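Local structure of glucosamine-6-phosphate deaminase (Thermotoga maritima, 1J5X) at residues L118-D121 with V122-R126; S193-F196 with F197-W201; A256-K259 with K260-V264; Y320-A323 with I324-I328. The protein belongs to the SIS-domain family of alpha/beta proteins and folds round two parallel beta-sheets, each flanked by helices. All blocks are in the same frame, centred on the assembly; numbering follows the deposited sequence.

Contact 1 of 4, residues L118-D121 with V122-R126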
loop_
_atom_site.group_PDB
_atom_site.type_symbol
_atom_site.label_atom_id
_atom_site.label_comp_id
_atom_site.label_asym_id
_atom_site.label_seq_id
_atom_site.Cartn_x
_atom_site.Cartn_y
_atom_site.Cartn_z
ATOM N N LEU A 118 11.310 16.457 -9.472
ATOM C CA LEU A 118 12.581 17.033 -9.022
ATOM C C LEU A 118 13.517 15.898 -8.636
ATOM O O LEU A 118 14.721 15.941 -8.937
ATOM C CB LEU A 118 12.384 17.927 -7.811
ATOM C CG LEU A 118 11.640 19.239 -8.161
ATOM C CD1 LEU A 118 11.194 19.954 -6.886
ATOM C CD2 LEU A 118 12.572 20.122 -8.982
ATOM N N ALA A 119 12.964 14.906 -7.943
ATOM C CA ALA A 119 13.788 13.747 -7.546
ATOM C C ALA A 119 14.375 13.046 -8.764
ATOM O O ALA A 119 15.532 12.637 -8.779
ATOM C CB ALA A 119 12.910 12.748 -6.674
ATOM N N ASN A 120 13.554 12.865 -9.811
ATOM C CA ASN A 120 13.996 12.224 -11.022
ATOM C C ASN A 120 15.193 12.980 -11.595
ATOM O O ASN A 120 16.191 12.396 -12.013
ATOM C CB ASN A 120 12.806 12.219 -12.038
ATOM C CG ASN A 120 13.174 11.560 -13.348
ATOM O OD1 ASN A 120 13.593 10.382 -13.373
ATOM N ND2 ASN A 120 12.982 12.313 -14.478
ATOM N N ASP A 121 15.104 14.299 -11.627
ATOM C CA ASP A 121 16.216 15.079 -12.144
ATOM C C ASP A 121 17.516 14.932 -11.295
ATOM O O ASP A 121 18.615 14.713 -11.799
ATOM C CB ASP A 121 15.791 16.530 -12.229
ATOM C CG ASP A 121 16.594 17.283 -13.256
ATOM O OD1 ASP A 121 16.520 16.901 -14.469
ATOM O OD2 ASP A 121 17.314 18.223 -12.843
ATOM N N VAL A 122 17.365 15.044 -9.996
ATOM C CA VAL A 122 18.489 14.877 -9.083
ATOM C C VAL A 122 19.111 13.469 -9.278
ATOM O O VAL A 122 20.339 13.318 -9.362
ATOM C CB VAL A 122 17.976 15.006 -7.598
ATOM C CG1 VAL A 122 18.995 14.366 -6.616
ATOM C CG2 VAL A 122 17.765 16.475 -7.236
ATOM N N LEU A 123 18.280 12.434 -9.354
ATOM C CA LEU A 123 18.839 11.074 -9.452
ATOM C C LEU A 123 19.542 10.871 -10.774
ATOM O O LEU A 123 20.609 10.235 -10.831
ATOM C CB LEU A 123 17.750 10.002 -9.274
ATOM C CG LEU A 123 17.283 9.968 -7.821
ATOM C CD1 LEU A 123 15.886 9.308 -7.690
ATOM C CD2 LEU A 123 18.344 9.166 -6.999
ATOM N N LYS A 124 18.968 11.433 -11.828
ATOM C CA LYS A 124 19.578 11.274 -13.146
ATOM C C LYS A 124 20.914 11.984 -13.195
ATOM O O LYS A 124 21.847 11.496 -13.805
ATOM C CB LYS A 124 18.646 11.813 -14.246
ATOM C CG LYS A 124 17.535 10.814 -14.663
ATOM C CD LYS A 124 16.433 11.459 -15.511
ATOM C CE LYS A 124 16.846 11.666 -16.943
ATOM N NZ LYS A 124 15.812 12.509 -17.682
ATOM N N LYS A 125 21.008 13.135 -12.548
ATOM C CA LYS A 125 22.255 13.874 -12.512
ATOM C C LYS A 125 23.277 13.204 -11.609
ATOM O O LYS A 125 24.460 13.540 -11.676
ATOM C CB LYS A 125 22.028 15.311 -12.064
ATOM C CG LYS A 125 21.266 16.145 -13.088
ATOM C CD LYS A 125 20.954 17.514 -12.527
ATOM C CE LYS A 125 20.152 18.405 -13.502
ATOM N NZ LYS A 125 19.864 19.701 -12.790
ATOM N N ARG A 126 22.838 12.259 -10.783
ATOM C CA ARG A 126 23.735 11.502 -9.912
ATOM C C ARG A 126 24.003 10.083 -10.440
ATOM O O ARG A 126 24.258 9.172 -9.679
ATOM C CB ARG A 126 23.172 11.390 -8.485
ATOM C CG ARG A 126 23.185 12.691 -7.698
ATOM C CD ARG A 126 23.071 12.371 -6.199
ATOM N NE ARG A 126 22.688 13.527 -5.381
ATOM C CZ ARG A 126 22.641 13.540 -4.042
ATOM N NH1 ARG A 126 22.959 12.456 -3.336
ATOM N NH2 ARG A 126 22.279 14.644 -3.401
HETATM O O HOH W 1 14.797 15.171 -15.771
#

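Contact 2 of 4, residues S193-F196 with F197-W201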
loop_
_atom_site.group_PDB
_atom_site.type_symbol
_atom_site.label_atom_id
_atom_site.label_comp_id
_atom_site.label_asym_id
_atom_site.label_seq_id
_atom_site.Cartn_x
_atom_site.Cartn_y
_atom_site.Cartn_z
ATOM N N SER A 193 -9.518 -12.788 -4.839
ATOM C CA SER A 193 -9.897 -11.398 -4.498
ATOM C C SER A 193 -11.409 -11.115 -4.376
ATOM O O SER A 193 -11.834 -10.416 -3.437
ATOM C CB SER A 193 -9.174 -10.400 -5.444
ATOM O OG SER A 193 -9.734 -10.395 -6.743
ATOM N N PRO A 194 -12.256 -11.715 -5.248
ATOM C CA PRO A 194 -13.690 -11.409 -5.080
ATOM C C PRO A 194 -14.238 -11.880 -3.738
ATOM O O PRO A 194 -14.916 -11.144 -3.005
ATOM C CB PRO A 194 -14.344 -12.136 -6.276
ATOM C CG PRO A 194 -13.233 -12.099 -7.369
ATOM C CD PRO A 194 -11.941 -12.293 -6.591
ATOM N N GLU A 195 -13.945 -13.140 -3.383
ATOM C CA GLU A 195 -14.417 -13.659 -2.109
ATOM C C GLU A 195 -13.777 -12.861 -0.959
ATOM O O GLU A 195 -14.422 -12.537 0.039
ATOM C CB GLU A 195 -14.056 -15.158 -1.980
ATOM C CG GLU A 195 -14.300 -15.758 -0.586
ATOM C CD GLU A 195 -14.154 -17.292 -0.546
ATOM O OE1 GLU A 195 -13.604 -17.882 -1.506
ATOM O OE2 GLU A 195 -14.573 -17.889 0.462
ATOM N N PHE A 196 -12.497 -12.539 -1.108
ATOM C CA PHE A 196 -11.791 -11.782 -0.053
ATOM C C PHE A 196 -12.511 -10.460 0.193
ATOM O O PHE A 196 -12.741 -10.048 1.344
ATOM C CB PHE A 196 -10.332 -11.472 -0.491
ATOM C CG PHE A 196 -9.545 -10.682 0.529
ATOM C CD1 PHE A 196 -9.325 -11.190 1.817
ATOM C CD2 PHE A 196 -8.966 -9.429 0.198
ATOM C CE1 PHE A 196 -8.553 -10.478 2.732
ATOM C CE2 PHE A 196 -8.198 -8.731 1.139
ATOM C CZ PHE A 196 -7.997 -9.243 2.367
ATOM N N PHE A 197 -12.867 -9.819 -0.906
ATOM C CA PHE A 197 -13.556 -8.531 -0.874
ATOM C C PHE A 197 -14.922 -8.661 -0.192
ATOM O O PHE A 197 -15.250 -7.917 0.747
ATOM C CB PHE A 197 -13.700 -8.003 -2.295
ATOM C CG PHE A 197 -14.495 -6.707 -2.382
ATOM C CD1 PHE A 197 -15.900 -6.724 -2.397
ATOM C CD2 PHE A 197 -13.840 -5.472 -2.394
ATOM C CE1 PHE A 197 -16.646 -5.512 -2.414
ATOM C CE2 PHE A 197 -14.563 -4.267 -2.411
ATOM C CZ PHE A 197 -15.960 -4.279 -2.420
ATOM N N ASP A 198 -15.710 -9.656 -0.619
ATOM C CA ASP A 198 -17.033 -9.846 -0.043
ATOM C C ASP A 198 -16.972 -10.187 1.439
ATOM O O ASP A 198 -17.783 -9.701 2.203
ATOM C CB ASP A 198 -17.835 -10.924 -0.840
ATOM C CG ASP A 198 -18.064 -10.532 -2.311
ATOM O OD1 ASP A 198 -18.034 -9.324 -2.663
ATOM O OD2 ASP A 198 -18.294 -11.437 -3.145
ATOM N N ILE A 199 -16.021 -11.022 1.866
ATOM C CA ILE A 199 -15.903 -11.336 3.276
ATOM C C ILE A 199 -15.541 -10.038 4.028
ATOM O O ILE A 199 -16.056 -9.760 5.137
ATOM C CB ILE A 199 -14.771 -12.423 3.558
ATOM C CG1 ILE A 199 -15.224 -13.801 2.998
ATOM C CG2 ILE A 199 -14.458 -12.481 5.063
ATOM C CD1 ILE A 199 -14.133 -14.920 2.982
ATOM N N SER A 200 -14.610 -9.292 3.449
ATOM C CA SER A 200 -14.139 -8.045 4.080
ATOM C C SER A 200 -15.333 -7.106 4.276
ATOM O O SER A 200 -15.562 -6.606 5.390
ATOM C CB SER A 200 -13.076 -7.353 3.198
ATOM O OG SER A 200 -11.886 -8.126 3.168
ATOM N N TRP A 201 -16.075 -6.893 3.206
ATOM C CA TRP A 201 -17.226 -5.988 3.275
ATOM C C TRP A 201 -18.191 -6.368 4.360
ATOM O O TRP A 201 -18.584 -5.525 5.192
ATOM C CB TRP A 201 -17.961 -5.930 1.938
ATOM C CG TRP A 201 -19.004 -4.836 1.928
ATOM C CD1 TRP A 201 -20.255 -4.883 2.469
ATOM C CD2 TRP A 201 -18.810 -3.496 1.479
ATOM N NE1 TRP A 201 -20.852 -3.646 2.397
ATOM C CE2 TRP A 201 -19.986 -2.773 1.790
ATOM C CE3 TRP A 201 -17.749 -2.827 0.846
ATOM C CZ2 TRP A 201 -20.131 -1.395 1.486
ATOM C CZ3 TRP A 201 -17.899 -1.447 0.545
ATOM C CH2 TRP A 201 -19.083 -0.759 0.869
#

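Contact 3 of 4, residues A256-K259 with K260-V264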
loop_
_atom_site.group_PDB
_atom_site.type_symbol
_atom_site.label_atom_id
_atom_site.label_comp_id
_atom_site.label_asym_id
_atom_site.label_seq_id
_atom_site.Cartn_x
_atom_site.Cartn_y
_atom_site.Cartn_z
ATOM N N ALA A 256 -0.792 3.264 25.041
ATOM C CA ALA A 256 -1.283 4.130 26.111
ATOM C C ALA A 256 -2.604 4.785 25.677
ATOM O O ALA A 256 -3.463 5.113 26.540
ATOM C CB ALA A 256 -0.217 5.248 26.450
ATOM N N LEU A 257 -2.798 4.999 24.377
ATOM C CA LEU A 257 -4.015 5.645 23.899
ATOM C C LEU A 257 -5.223 4.747 23.821
ATOM O O LEU A 257 -6.343 5.223 23.552
ATOM C CB LEU A 257 -3.854 6.179 22.500
ATOM C CG LEU A 257 -2.940 7.351 22.291
ATOM C CD1 LEU A 257 -2.985 7.714 20.847
ATOM C CD2 LEU A 257 -3.398 8.509 23.158
ATOM N N VAL A 258 -5.009 3.462 24.042
ATOM C CA VAL A 258 -6.154 2.561 23.845
ATOM C C VAL A 258 -7.290 2.735 24.858
ATOM O O VAL A 258 -7.049 2.807 26.061
ATOM C CB VAL A 258 -5.788 1.076 23.927
ATOM C CG1 VAL A 258 -7.095 0.218 23.729
ATOM C CG2 VAL A 258 -4.782 0.693 22.781
ATOM N N LYS A 259 -8.491 2.764 24.323
ATOM C CA LYS A 259 -9.724 2.823 25.128
ATOM C C LYS A 259 -10.885 2.409 24.230
ATOM O O LYS A 259 -10.702 2.210 23.032
ATOM C CB LYS A 259 -9.949 4.215 25.709
ATOM C CG LYS A 259 -10.094 5.330 24.705
ATOM C CD LYS A 259 -10.150 6.661 25.464
ATOM C CE LYS A 259 -10.532 7.809 24.543
ATOM N NZ LYS A 259 -11.741 7.425 23.760
ATOM N N LYS A 260 -12.076 2.226 24.808
ATOM C CA LYS A 260 -13.214 1.843 24.008
ATOM C C LYS A 260 -13.223 2.878 22.930
ATOM O O LYS A 260 -13.046 4.062 23.217
ATOM C CB LYS A 260 -14.525 1.926 24.842
ATOM C CG LYS A 260 -15.789 1.719 24.014
ATOM C CD LYS A 260 -17.033 1.631 24.911
ATOM C CE LYS A 260 -17.084 0.274 25.643
ATOM N NZ LYS A 260 -17.423 -0.861 24.734
ATOM N N GLY A 261 -13.410 2.456 21.688
ATOM C CA GLY A 261 -13.410 3.394 20.591
ATOM C C GLY A 261 -12.191 3.149 19.698
ATOM O O GLY A 261 -12.159 3.577 18.562
ATOM N N THR A 262 -11.193 2.459 20.228
ATOM C CA THR A 262 -10.017 2.156 19.407
ATOM C C THR A 262 -10.324 0.892 18.608
ATOM O O THR A 262 -10.793 -0.086 19.179
ATOM C CB THR A 262 -8.791 1.876 20.260
ATOM O OG1 THR A 262 -8.457 3.054 21.005
ATOM C CG2 THR A 262 -7.609 1.478 19.366
ATOM N N LEU A 263 -10.062 0.930 17.312
ATOM C CA LEU A 263 -10.280 -0.212 16.410
ATOM C C LEU A 263 -8.895 -0.594 15.848
ATOM O O LEU A 263 -8.227 0.250 15.261
ATOM C CB LEU A 263 -11.199 0.184 15.243
ATOM C CG LEU A 263 -11.462 -0.844 14.110
ATOM C CD1 LEU A 263 -12.089 -2.095 14.699
ATOM C CD2 LEU A 263 -12.351 -0.273 13.043
ATOM N N VAL A 264 -8.499 -1.865 16.016
ATOM C CA VAL A 264 -7.189 -2.318 15.540
ATOM C C VAL A 264 -7.347 -3.314 14.386
ATOM O O VAL A 264 -8.136 -4.249 14.503
ATOM C CB VAL A 264 -6.424 -3.019 16.691
ATOM C CG1 VAL A 264 -5.002 -3.473 16.203
ATOM C CG2 VAL A 264 -6.322 -2.095 17.903
HETATM O O HOH W 2 -10.656 5.543 21.359
HETATM O O HOH W 3 -13.691 5.853 25.036
#

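Contact 4 of 4, residues Y320-A323 with I324-I328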
loop_
_atom_site.group_PDB
_atom_site.type_symbol
_atom_site.label_atom_id
_atom_site.label_comp_id
_atom_site.label_asym_id
_atom_site.label_seq_id
_atom_site.Cartn_x
_atom_site.Cartn_y
_atom_site.Cartn_z
ATOM N N TYR A 320 -14.186 3.703 3.611
ATOM C CA TYR A 320 -15.425 4.024 2.900
ATOM C C TYR A 320 -16.637 3.946 3.837
ATOM O O TYR A 320 -17.419 4.902 3.986
ATOM C CB TYR A 320 -15.614 3.095 1.728
ATOM C CG TYR A 320 -16.856 3.462 0.939
ATOM C CD1 TYR A 320 -18.107 2.969 1.300
ATOM C CD2 TYR A 320 -16.777 4.372 -0.119
ATOM C CE1 TYR A 320 -19.257 3.377 0.615
ATOM C CE2 TYR A 320 -17.913 4.790 -0.797
ATOM C CZ TYR A 320 -19.146 4.294 -0.426
ATOM O OH TYR A 320 -20.278 4.764 -1.107
ATOM N N GLN A 321 -16.786 2.818 4.492
ATOM C CA GLN A 321 -17.922 2.654 5.379
ATOM C C GLN A 321 -17.911 3.673 6.502
ATOM O O GLN A 321 -18.982 4.160 6.917
ATOM C CB GLN A 321 -17.959 1.208 5.941
ATOM C CG GLN A 321 -18.233 0.155 4.826
ATOM C CD GLN A 321 -18.556 -1.242 5.382
ATOM O OE1 GLN A 321 -18.877 -1.305 6.666
ATOM N NE2 GLN A 321 -18.490 -2.249 4.655
ATOM N N LYS A 322 -16.721 4.011 7.012
ATOM C CA LYS A 322 -16.670 4.975 8.107
ATOM C C LYS A 322 -17.067 6.353 7.621
ATOM O O LYS A 322 -17.669 7.129 8.395
ATOM C CB LYS A 322 -15.270 5.074 8.752
ATOM C CG LYS A 322 -15.140 6.161 9.841
ATOM C CD LYS A 322 -15.856 5.816 11.154
ATOM C CE LYS A 322 -15.777 7.003 12.129
ATOM N NZ LYS A 322 -16.339 6.728 13.473
ATOM N N ALA A 323 -16.725 6.685 6.385
ATOM C CA ALA A 323 -17.090 8.000 5.893
ATOM C C ALA A 323 -18.627 8.096 5.801
ATOM O O ALA A 323 -19.231 9.110 6.176
ATOM C CB ALA A 323 -16.505 8.227 4.564
ATOM N N ILE A 324 -19.246 7.027 5.305
ATOM C CA ILE A 324 -20.706 7.002 5.143
ATOM C C ILE A 324 -21.322 7.195 6.504
ATOM O O ILE A 324 -22.272 7.971 6.664
ATOM C CB ILE A 324 -21.184 5.638 4.524
ATOM C CG1 ILE A 324 -20.632 5.502 3.109
ATOM C CG2 ILE A 324 -22.750 5.558 4.484
ATOM C CD1 ILE A 324 -20.760 6.726 2.275
ATOM N N SER A 325 -20.750 6.490 7.468
ATOM C CA SER A 325 -21.136 6.530 8.861
ATOM C C SER A 325 -21.144 7.956 9.436
ATOM O O SER A 325 -22.040 8.328 10.211
ATOM C CB SER A 325 -20.156 5.676 9.636
ATOM O OG SER A 325 -20.492 5.580 10.998
ATOM N N ARG A 326 -20.136 8.740 9.064
ATOM C CA ARG A 326 -19.992 10.119 9.525
ATOM C C ARG A 326 -20.856 11.044 8.669
ATOM O O ARG A 326 -21.067 12.196 9.032
ATOM C CB ARG A 326 -18.534 10.589 9.403
ATOM C CG ARG A 326 -17.581 9.960 10.380
ATOM C CD ARG A 326 -16.374 10.900 10.582
ATOM N NE ARG A 326 -15.738 10.619 11.857
ATOM C CZ ARG A 326 -14.468 10.268 11.958
ATOM N NH1 ARG A 326 -13.753 10.191 10.854
ATOM N NH2 ARG A 326 -13.932 9.949 13.131
ATOM N N GLY A 327 -21.323 10.530 7.538
ATOM C CA GLY A 327 -22.131 11.311 6.635
ATOM C C GLY A 327 -21.245 12.225 5.808
ATOM O O GLY A 327 -21.608 13.370 5.510
ATOM N N ILE A 328 -20.054 11.764 5.440
ATOM C CA ILE A 328 -19.226 12.633 4.620
ATOM C C ILE A 328 -18.905 11.859 3.373
ATOM O O ILE A 328 -19.047 10.647 3.358
ATOM C CB ILE A 328 -17.923 13.048 5.309
ATOM C CG1 ILE A 328 -16.909 11.915 5.220
ATOM C CG2 ILE A 328 -18.193 13.426 6.784
ATOM C CD1 ILE A 328 -15.527 12.364 5.605
HETATM O O HOH W 4 -19.010 7.558 12.281
#

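Contact 1 of 4, residues L118-D121 with V122-R126
Asn120, buried, and Lys124, partly exposed, pack one turn apart on helix 114-125, which connects strands 102-107 and 128-134 in a beta-alpha-beta unit of the SIS domain. Lys124 lays its methylene chain across the Asn120 amide, with CD 3.7 Å from Asn120 ND2. A bend at chi3 (78°) turns its ammonium group aside towards Glu144. Both Asn120 ND2 and Lys124 NZ bond to the carbonyl oxygen of Glu144, while Asn120 OD1 bonds to the hydroxyl of Thr130, so the buried amide is held from both ends.

The packed side continues through Ala119 and Leu123. The Leu123 CG methine rests 3.3 Å from Ala119 O, the same oxygen that takes the Leu123 N bond at 2.8 Å, and both residues reach Leu106 of the first strand and Val90 of helix 87-91. Leu123 also touches His128 and Thr130 of strand 128-134.

The other flank is looser and more open to solvent. Here Asp121 and the exposed Lys125 meet through charge. The Asp121 carboxylate leans towards the next turn, and the fully extended Lys125 chain runs out past Asp121 O to place its ammonium group beside one branch, a salt bridge of 2.9 Å between Lys125 NZ and Asp121 OD2. The remaining branch of the carboxylate looks the other way round the helix: Asp121 OD1 accepts from a water at 2.8 Å, and that water makes a weak bond, 3.4 Å long, with Lys124 NZ.

Contact 2 of 4, residues S193-F196 with F197-W201
Phe196 and Ser200 meet one turn apart on helix 184-205, with the serine hydroxyl poised over the aromatic ring: Ser200 OG stands 4.0 Å above the Phe196 ring plane, over its centre. The hydroxyl proton is not directed at the ring. It goes to the backbone, with Ser200 OG 2.8 Å from Phe196 O and well above the carbonyl plane. Ser200 N bonds to the same Phe196 O at 2.9 Å from the opposite face of that plane, so one carbonyl is held by two donors of a single residue and the buried hydroxyl is satisfied inside the helix. With Ser200 OG beside its own backbone N (chi1 -68°), the group is folded back along the helix to make this possible.

Glu195 and Ile199 keep quite different company. The two run alongside each other in the same direction, and the methylene part of the glutamate meets the isoleucine end, Glu195 CG to Ile199 CD1 being 3.7 Å. This apolar strip sits on the more exposed side of the helix. Farther round, the Asp198 carboxylate brings OD1 to the edge of the Phe197 ring, in its plane, and pairs with Lys24 in a salt bridge.

Pro194 has no N-H to give to the preceding turn, and the helix is kinked there; regular bonding has resumed by Phe197 N to Ser193 O, 2.8 Å. The helix packs against two others: Phe197 on Thr21 and Lys24 of helix 15-25, Phe196 and Ser200 on Pro314 of helix 313-326.

Contact 3 of 4, residues A256-K259 with K260-V264
Lys259 and Thr262 close a type II beta turn whose flat groups are peptide units. The Lys259 carbonyl receives Thr262 N at 2.9 Å, the donor tilted 18° from the carbonyl plane. The middle peptide is flipped, as the type II form requires, and Gly261 takes positive phi (113°); having no CB, it escapes crowding against Lys260 O. The turn feeds directly into strand 262-267 of the four-stranded parallel sheet, in which Leu263 already bonds to His214 and Val216.

Thr262 is the buried anchor. Its OG1 lies 3.1 Å from Lys259 O and is hydrogen-bonded to His214 ND1. Val258 crosses the threonine side chain at about a right angle, its CA 3.7 Å from Thr262 OG1, and packs on Tyr250 and Ala288.

The lysines lie outside, at the surface. Lys259 wedges CG between its own N and C (chi1 60°), and a bend at the end of the chain brings the ammonium group back towards Lys260 O. Water supplies the link: one molecule accepts from Lys259 NZ at 3.2 Å and makes weak bonds to Lys260 O and Thr262 OG1. A second is held more firmly, accepting from Lys259 NZ at 2.8 Å and donating to Lys260 O at 2.6 Å.

Contact 4 of 4, residues Y320-A323 with I324-I328
Ala323 O is gripped by the backbone at the C-terminal end of helix 313-326. Ile328 N reaches it at 2.9 Å with an almost perfectly straight N-H (177°), and Arg326 N and Gly327 N add weak bonds to the same oxygen. With Gly327 N also bonded to Ile324 O at 2.9 Å, this makes a Schellman motif: Gly327 turns to positive phi (79°) and the chain folds back over the last turn. The reversal lets Ile328 close over the alanine, Ala323 CB and Ile328 CG1 being 3.8 Å apart.

One turn earlier, Tyr320 and Ile324 pack obliquely, the closest approach being 3.6 Å between Tyr320 CE1 and Ile324 CG1. The ring also leans on Trp201 of helix 184-205.

Lys322 and Arg326 form the charged side. Because the lysine bends at chi2 (73°), its chain passes over the guanidinium group, with Lys322 CE 3.4 Å above one face and over its centre. Lys322 NZ and Arg326 NH2 lie 4.0 Å apart, and both make salt bridges to Asp213 OD1. Lys322 NZ further donates to the carbonyls of His212 and Leu209, and a water it holds at 3.0 Å bridges to Ser325 OG. Arg326 NH1 bonds to Ser238 O.

Two cations thus share the one Asp213 carboxylate, which probably balances their charge, and the carbonyls of His212 and Leu209 should help to keep the buried lysine a cation. The helix end is thereby tied both to its own chain reversal and to the loop around Asp213.

Overall arrangement
Contact 1 stands apart, on a helix beside the five-stranded sheet, its centre about 41 to 43 Å from those of the others and across the chain's centre from them. Contacts 2, 3 and 4 gather round the second half of the chain. Contacts 2 and 4 belong to adjoining helices that touch each other, whereas contact 3 leads into a strand and is the surface case. The helical contacts are partly buried but differ in chemistry: 1 sets an inward amide against an outward ion pair, 2 relies on aromatic and hydroxyl packing, and 4 gathers cations round a carboxylate. In contact 3, waters do much of the linking.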